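Local coordinates for glycosyl hydrolase family 2, TIM barrel domain protein (Parabacteroides merdae ATCC 43184, PDB 6DXU) that probably hydrolyses beta-glucuronides in the human gut, as a bacterial beta-glucuronidase of glycoside hydrolase family 2, at residues 72-77 with 168-173; 77-82 with 185-190; 176-179 with 183-186. All blocks are in the same frame, centred on the assembly; numbering follows the deposited sequence.

Interaction 1: 72-77 with 168-173; sequences HCFNAE and CDNSRD. With NA (sodium ion), chain O.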
# COMPACT_ATOMS: atom_id res chain seq x y z
N HIS D 72 -14.81 -26.95 -15.55
CA HIS D 72 -15.05 -27.47 -14.22
C HIS D 72 -15.62 -26.36 -13.35
O HIS D 72 -15.20 -25.21 -13.45
CB HIS D 72 -13.75 -27.97 -13.59
CG HIS D 72 -13.90 -28.39 -12.15
ND1 HIS D 72 -13.63 -27.54 -11.09
CD2 HIS D 72 -14.28 -29.56 -11.61
CE1 HIS D 72 -13.83 -28.19 -9.96
NE2 HIS D 72 -14.24 -29.42 -10.24
N CYS D 73 -16.55 -26.74 -12.47
CA CYS D 73 -17.16 -25.80 -11.54
C CYS D 73 -17.04 -26.35 -10.12
O CYS D 73 -17.29 -27.55 -9.89
CB CYS D 73 -18.63 -25.56 -11.91
SG CYS D 73 -19.47 -24.42 -10.79
N PHE D 74 -16.64 -25.48 -9.17
CA PHE D 74 -16.53 -25.88 -7.77
C PHE D 74 -17.81 -26.55 -7.27
O PHE D 74 -17.76 -27.38 -6.36
CB PHE D 74 -16.30 -24.67 -6.84
CG PHE D 74 -15.01 -23.93 -7.04
CD1 PHE D 74 -14.02 -24.39 -7.89
CD2 PHE D 74 -14.78 -22.76 -6.31
CE1 PHE D 74 -12.83 -23.67 -8.03
CE2 PHE D 74 -13.58 -22.05 -6.44
CZ PHE D 74 -12.61 -22.51 -7.30
N ASN D 75 -18.95 -26.15 -7.83
CA ASN D 75 -20.26 -26.38 -7.24
C ASN D 75 -21.09 -27.38 -8.03
O ASN D 75 -22.32 -27.36 -7.94
CB ASN D 75 -20.99 -25.05 -7.14
CG ASN D 75 -20.14 -23.99 -6.48
OD1 ASN D 75 -19.66 -23.06 -7.13
ND2 ASN D 75 -19.94 -24.14 -5.18
N ALA D 76 -20.43 -28.25 -8.80
CA ALA D 76 -21.15 -29.20 -9.65
C ALA D 76 -22.13 -30.03 -8.84
O ALA D 76 -23.21 -30.38 -9.33
CB ALA D 76 -20.15 -30.11 -10.36
N GLU D 77 -21.78 -30.34 -7.60
CA GLU D 77 -22.64 -31.12 -6.73
C GLU D 77 -23.22 -30.33 -5.57
O GLU D 77 -24.40 -30.51 -5.24
CB GLU D 77 -21.86 -32.33 -6.22
CG GLU D 77 -22.71 -33.35 -5.53
CD GLU D 77 -22.15 -34.76 -5.65
OE1 GLU D 77 -20.96 -34.91 -6.03
OE2 GLU D 77 -22.90 -35.72 -5.36
N CYS D 168 -8.97 -19.69 -8.47
CA CYS D 168 -10.27 -19.07 -8.69
C CYS D 168 -10.95 -18.90 -7.34
O CYS D 168 -10.78 -19.73 -6.44
CB CYS D 168 -11.18 -19.91 -9.62
SG CYS D 168 -10.62 -19.98 -11.32
N ASP D 169 -11.73 -17.84 -7.20
CA ASP D 169 -12.27 -17.48 -5.90
C ASP D 169 -13.68 -16.94 -6.11
O ASP D 169 -13.86 -15.91 -6.77
CB ASP D 169 -11.35 -16.44 -5.23
CG ASP D 169 -11.72 -16.13 -3.78
OD1 ASP D 169 -12.72 -16.65 -3.28
OD2 ASP D 169 -10.98 -15.36 -3.13
N ASN D 170 -14.67 -17.63 -5.58
CA ASN D 170 -16.03 -17.10 -5.56
C ASN D 170 -16.49 -16.81 -4.14
O ASN D 170 -17.66 -16.97 -3.82
CB ASN D 170 -17.01 -18.04 -6.29
CG ASN D 170 -17.26 -19.35 -5.55
OD1 ASN D 170 -16.37 -19.88 -4.89
ND2 ASN D 170 -18.47 -19.89 -5.69
N SER D 171 -15.56 -16.38 -3.28
CA SER D 171 -15.95 -15.91 -1.96
C SER D 171 -17.05 -14.87 -2.10
O SER D 171 -17.07 -14.08 -3.05
CB SER D 171 -14.75 -15.28 -1.21
OG SER D 171 -13.72 -16.22 -1.00
N ARG D 172 -17.98 -14.88 -1.14
CA ARG D 172 -18.95 -13.80 -1.05
C ARG D 172 -18.23 -12.47 -0.92
O ARG D 172 -17.19 -12.38 -0.25
CB ARG D 172 -19.86 -14.03 0.17
CG ARG D 172 -20.66 -15.30 0.11
CD ARG D 172 -21.39 -15.54 1.41
NE ARG D 172 -22.58 -14.70 1.56
CZ ARG D 172 -23.78 -15.00 1.08
NH1 ARG D 172 -23.97 -16.12 0.39
NH2 ARG D 172 -24.80 -14.18 1.32
N ASP D 173 -18.76 -11.44 -1.57
CA ASP D 173 -18.10 -10.13 -1.54
C ASP D 173 -19.16 -9.08 -1.83
O ASP D 173 -19.65 -9.00 -2.96
CB ASP D 173 -16.97 -10.09 -2.56
CG ASP D 173 -16.18 -8.79 -2.53
OD1 ASP D 173 -16.58 -7.83 -1.83
OD2 ASP D 173 -15.14 -8.76 -3.23
NA NA O . -21.31 -9.87 -4.39
O HOH W 1 -20.62 -12.06 -3.82
O HOH W 2 -22.99 -9.72 -2.62

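Interaction 2: 77-82 with 185-190; sequences EDAVDP and NIYGGL. With NA (sodium ion), chain N.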
# COMPACT_ATOMS: atom_id res chain seq x y z
N GLU D 77 -21.78 -30.34 -7.60
CA GLU D 77 -22.64 -31.12 -6.73
C GLU D 77 -23.22 -30.33 -5.57
O GLU D 77 -24.40 -30.51 -5.24
CB GLU D 77 -21.86 -32.33 -6.22
CG GLU D 77 -22.71 -33.35 -5.53
CD GLU D 77 -22.15 -34.76 -5.65
OE1 GLU D 77 -20.96 -34.91 -6.03
OE2 GLU D 77 -22.90 -35.72 -5.36
N ASP D 78 -22.44 -29.44 -4.93
CA ASP D 78 -22.93 -28.88 -3.68
C ASP D 78 -23.96 -27.76 -3.88
O ASP D 78 -24.63 -27.38 -2.91
CB ASP D 78 -21.76 -28.40 -2.79
CG ASP D 78 -21.05 -27.13 -3.29
OD1 ASP D 78 -21.41 -26.53 -4.33
OD2 ASP D 78 -20.10 -26.71 -2.60
N ALA D 79 -24.14 -27.25 -5.10
CA ALA D 79 -25.19 -26.25 -5.32
C ALA D 79 -26.57 -26.83 -5.07
O ALA D 79 -27.44 -26.16 -4.51
CB ALA D 79 -25.10 -25.67 -6.72
N VAL D 80 -26.80 -28.08 -5.46
CA VAL D 80 -28.10 -28.71 -5.28
C VAL D 80 -28.11 -29.74 -4.18
O VAL D 80 -29.20 -30.22 -3.81
CB VAL D 80 -28.63 -29.34 -6.60
CG1 VAL D 80 -28.90 -28.26 -7.63
CG2 VAL D 80 -27.65 -30.38 -7.14
N ASP D 81 -26.96 -30.09 -3.61
CA ASP D 81 -26.97 -30.99 -2.47
C ASP D 81 -27.86 -30.41 -1.39
O ASP D 81 -27.66 -29.25 -0.98
CB ASP D 81 -25.57 -31.23 -1.91
CG ASP D 81 -25.57 -32.31 -0.83
OD1 ASP D 81 -25.98 -32.01 0.31
OD2 ASP D 81 -25.25 -33.47 -1.15
N PRO D 82 -28.86 -31.16 -0.91
CA PRO D 82 -29.86 -30.55 -0.02
C PRO D 82 -29.36 -30.22 1.38
O PRO D 82 -30.07 -29.52 2.10
CB PRO D 82 -30.96 -31.63 0.04
CG PRO D 82 -30.20 -32.94 -0.17
CD PRO D 82 -29.16 -32.57 -1.22
N ASN D 185 -26.77 -19.10 -8.35
CA ASN D 185 -25.48 -19.35 -7.72
C ASN D 185 -24.40 -18.49 -8.36
O ASN D 185 -24.31 -18.41 -9.59
CB ASN D 185 -25.08 -20.81 -7.86
CG ASN D 185 -26.02 -21.73 -7.13
OD1 ASN D 185 -26.16 -21.66 -5.92
ND2 ASN D 185 -26.68 -22.60 -7.87
N ILE D 186 -23.57 -17.89 -7.51
CA ILE D 186 -22.38 -17.16 -7.96
C ILE D 186 -21.26 -18.19 -7.97
O ILE D 186 -20.54 -18.39 -6.98
CB ILE D 186 -22.08 -15.96 -7.07
CG1 ILE D 186 -23.34 -15.09 -7.00
CG2 ILE D 186 -20.91 -15.15 -7.65
CD1 ILE D 186 -23.18 -13.90 -6.05
N TYR D 187 -21.13 -18.86 -9.10
CA TYR D 187 -20.34 -20.08 -9.18
C TYR D 187 -18.85 -19.79 -9.19
O TYR D 187 -18.40 -18.68 -9.50
CB TYR D 187 -20.72 -20.84 -10.45
CG TYR D 187 -21.96 -21.69 -10.35
CD1 TYR D 187 -22.15 -22.57 -9.27
CD2 TYR D 187 -22.91 -21.69 -11.38
CE1 TYR D 187 -23.28 -23.40 -9.21
CE2 TYR D 187 -24.04 -22.53 -11.33
CZ TYR D 187 -24.21 -23.37 -10.25
OH TYR D 187 -25.31 -24.19 -10.19
N GLY D 188 -18.06 -20.81 -8.87
CA GLY D 188 -16.62 -20.69 -8.84
C GLY D 188 -15.97 -21.69 -9.78
O GLY D 188 -16.50 -22.78 -10.00
N GLY D 189 -14.82 -21.30 -10.34
CA GLY D 189 -13.94 -22.22 -11.03
C GLY D 189 -13.78 -21.90 -12.51
O GLY D 189 -14.31 -20.92 -13.04
N LEU D 190 -13.02 -22.78 -13.18
CA LEU D 190 -12.72 -22.65 -14.61
C LEU D 190 -13.87 -23.26 -15.41
O LEU D 190 -13.74 -24.28 -16.09
CB LEU D 190 -11.38 -23.31 -14.93
CG LEU D 190 -10.14 -22.59 -14.38
CD1 LEU D 190 -8.84 -23.40 -14.61
CD2 LEU D 190 -10.00 -21.19 -14.97
NA NA N . -26.89 -26.66 -1.54
O HOH W 3 -27.11 -23.46 -4.09
O HOH W 4 -26.59 -23.88 -1.58

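Interaction 3: 176-179 with 183-186; sequences MIPS and DFNI. With NA (sodium ion), chain O.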
# COMPACT_ATOMS: atom_id res chain seq x y z
N MET D 176 -18.54 -6.66 -4.84
CA MET D 176 -18.38 -7.27 -6.15
C MET D 176 -19.76 -7.64 -6.68
O MET D 176 -20.61 -8.11 -5.91
CB MET D 176 -17.48 -8.52 -6.06
CG MET D 176 -17.24 -9.25 -7.38
SD MET D 176 -16.41 -10.85 -7.12
CE MET D 176 -17.79 -11.86 -6.51
N ILE D 177 -20.00 -7.38 -7.97
CA ILE D 177 -21.26 -7.83 -8.56
C ILE D 177 -21.03 -9.21 -9.16
O ILE D 177 -19.91 -9.50 -9.60
CB ILE D 177 -21.80 -6.85 -9.61
CG1 ILE D 177 -20.84 -6.69 -10.79
CG2 ILE D 177 -22.09 -5.51 -8.95
CD1 ILE D 177 -21.45 -5.91 -12.01
N PRO D 178 -22.05 -10.10 -9.18
CA PRO D 178 -23.41 -9.88 -8.66
C PRO D 178 -23.52 -10.02 -7.14
O PRO D 178 -22.57 -10.43 -6.47
CB PRO D 178 -24.22 -11.01 -9.32
CG PRO D 178 -23.23 -12.13 -9.42
CD PRO D 178 -21.90 -11.46 -9.74
N SER D 179 -24.70 -9.68 -6.63
CA SER D 179 -25.01 -9.77 -5.21
C SER D 179 -25.43 -11.18 -4.83
O SER D 179 -26.15 -11.85 -5.58
CB SER D 179 -26.14 -8.80 -4.88
OG SER D 179 -26.67 -9.05 -3.59
N ASP D 183 -31.02 -14.59 -7.13
CA ASP D 183 -31.68 -15.90 -7.24
C ASP D 183 -30.92 -16.85 -8.16
O ASP D 183 -31.52 -17.53 -8.99
CB ASP D 183 -33.12 -15.70 -7.71
CG ASP D 183 -33.98 -16.98 -7.65
OD1 ASP D 183 -33.77 -17.84 -6.76
OD2 ASP D 183 -34.87 -17.12 -8.52
N PHE D 184 -29.59 -16.88 -8.06
CA PHE D 184 -28.79 -17.85 -8.80
C PHE D 184 -27.45 -17.99 -8.08
O PHE D 184 -27.07 -17.13 -7.29
CB PHE D 184 -28.59 -17.45 -10.28
CG PHE D 184 -27.82 -16.15 -10.50
CD1 PHE D 184 -28.49 -14.94 -10.53
CD2 PHE D 184 -26.45 -16.16 -10.70
CE1 PHE D 184 -27.80 -13.75 -10.75
CE2 PHE D 184 -25.74 -14.97 -10.91
CZ PHE D 184 -26.42 -13.77 -10.92
N ASN D 185 -26.77 -19.10 -8.35
CA ASN D 185 -25.48 -19.35 -7.72
C ASN D 185 -24.40 -18.49 -8.36
O ASN D 185 -24.31 -18.41 -9.59
CB ASN D 185 -25.08 -20.81 -7.86
CG ASN D 185 -26.02 -21.73 -7.13
OD1 ASN D 185 -26.16 -21.66 -5.92
ND2 ASN D 185 -26.68 -22.60 -7.87
N ILE D 186 -23.57 -17.89 -7.51
CA ILE D 186 -22.38 -17.16 -7.96
C ILE D 186 -21.26 -18.19 -7.97
O ILE D 186 -20.54 -18.39 -6.98
CB ILE D 186 -22.08 -15.96 -7.07
CG1 ILE D 186 -23.34 -15.09 -7.00
CG2 ILE D 186 -20.91 -15.15 -7.65
CD1 ILE D 186 -23.18 -13.90 -6.05
NA NA O . -21.31 -9.87 -4.39
O HOH W 2 -22.99 -9.72 -2.62
O HOH W 1 -20.62 -12.06 -3.82

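Interaction 1: 72-77 with 168-173
Phe-74 reaches across to the end of strand 162-169 and turns the rim of its ring to it. Its CZ stands 3.4 Å from Cys-168 O, and that oxygen lies in the plane of the ring. The polarised C-H edge thus faces the carbonyl, probably a weakly favourable approach. CZ also packs on the CB of Cys-168, at 3.8 Å. Phe-74 CG is anti to its own carbonyl carbon (chi1 -64°), which points the ring at the backbone of Cys-168. Further along the same edge, CD2 lies 3.6 Å from Asn-170 OD1. The ring and this amide are steeply inclined to each other, their planes 78° apart. Both segments belong to the family 2 sugar binding domain. Here the loop that follows strand 66-68 folds against the end of a strand in its antiparallel sheet. In that loop a type I turn runs from Cys-73 to Ala-76, and Asn-75 N donates to Cys-73 SG at 3.5 Å. Asn-75 OD1 and Asn-170 ND2 come within 3.7 Å, too long for a bond. Each amide is held elsewhere: Asn-75 ND2 by Asp-78 OD1 and Tyr-87 O, Asn-170 OD1 by Gly-89 N and its ND2 by Ile-186 O. Asn-170 CG sits between its backbone N and carbonyl carbon (chi1 69°), and this rotation brings OD1 to the Phe-74 rim. Next to it, Asp-169 OD1 closes an Asx turn on Ser-171 N at 2.9 Å. The same oxygen takes the hydroxyl of Ser-171 on its syn lone pair. Past the turn, Asp-173 O binds a sodium ion at 2.4 Å.

Interaction 2: 77-82 with 185-190
Ala-79 pushes its methyl group into the corner formed by Asn-185 and Tyr-187. Asn-185 can be followed outward. Its CB lies over one face of the Tyr-187 ring, 3.4 Å above the plane and offset toward the rim. CG is anti to the carbonyl carbon (chi1 -64°), which turns the amide toward the 77-82 loop. CG itself is 4.1 Å from Ala-79 CB. The two ends of the amide then do different work. ND2 touches Ala-79 CB at 3.6 Å and makes a weak, bent bond to Tyr-187 OH. Its stronger partner is Ser-597 OG. OD1 accepts from a water at 2.7 Å, and the same water donates to Ala-79 O at 2.8 Å. This water is the polar bridge between the segments.

Tyr-187 meets the methyl with its edge, in the plane of the ring. CE1 and OH are both 3.8 Å from Ala-79 CB. The hydroxyl also bonds to Asp-335 OD1, so this corner is tied to strand 596-597 through Ser-597 and to the TIM barrel region through Asp-335.

Behind the methyl, the 77-82 loop gives two backbone ligands to a sodium ion. Asp-78 O, at 2.7 Å, and Asp-81 O bind it, with Val-84 O and a water. The Asp-78 and Asp-81 ligands are backbone oxygens, not carboxylates. This is a main-chain sodium site in a loop of the family 2 sugar binding domain.

Interaction 3: 176-179 with 183-186
Pro-178 lies against Phe-184 and Ile-186, on the other arm of a loop that leaves strand 162-169 and returns to strand 194-199. The loop belongs to the sugar binding domain of family 2 and holds a sodium ion through main-chain oxygens. Met-176 comes first. Its carbonyl O binds the sodium at 2.4 Å. Ile-177 follows and faces helix 399-416, where it packs on Tyr-401 and Ala-405. Its backbone N donates to Gln-404 OE1 of the same helix. The peptide bond from Ile-177 to Pro-178 is cis. Across this bend the carbonyls of Met-176 and Pro-178 both reach the metal, and Pro-178 O binds it at 2.5 Å. Asp-173 O and two waters complete its five ligands.

The ring of Pro-178 points to the second arm. Its CB rests on Phe-184 CZ at 3.9 Å, and the aromatic ring is met obliquely. Phe-184 CG lies between its backbone N and carbonyl carbon (chi1 63°), a rotation that swings the ring toward the proline. The CG of Pro-178 touches both CG1 and CD1 of Ile-186, each at 3.8 Å. The two side chains lie alongside each other and point opposite ways. The Ile-186 methyl CD1 also lies 3.5 Å from Pro-178 O. With Ile-186 cut back to an alanine, the CG1 and CD1 contacts are gone, which would probably open a gap beside the Pro-178 ring and uncover the carbonyl that binds the sodium.

Ser-179 ends the segment. Its CB points away from the second arm, and OG bonds to Asp-436 OD2 and to the backbone N of Leu-181. Its carbonyl still takes part in the contact: Ser-179 O lies 3.6 Å from Ile-186 CD1.

Overall arrangement
All three interactions lie in the sugar binding domain, on one side of the chain's centre. Interactions 1 and 2 have centres about 6 Å apart; interaction 3 is about 11 to 12 Å from each. Interactions 1 and 2 share Glu-77 and their segments alternate along the chain. Interaction 3 opens after interaction 1 closes, and it shares Asn-185 and Ile-186 with interaction 2. The bond from Asn-170 to Ile-186 links the strand end of interaction 1 to these shared residues. One sodium joins interactions 1 and 3; another sits in interaction 2. The loops after strands 66-68 and 162-169 of one antiparallel sheet thus form a cluster with two sodium sites.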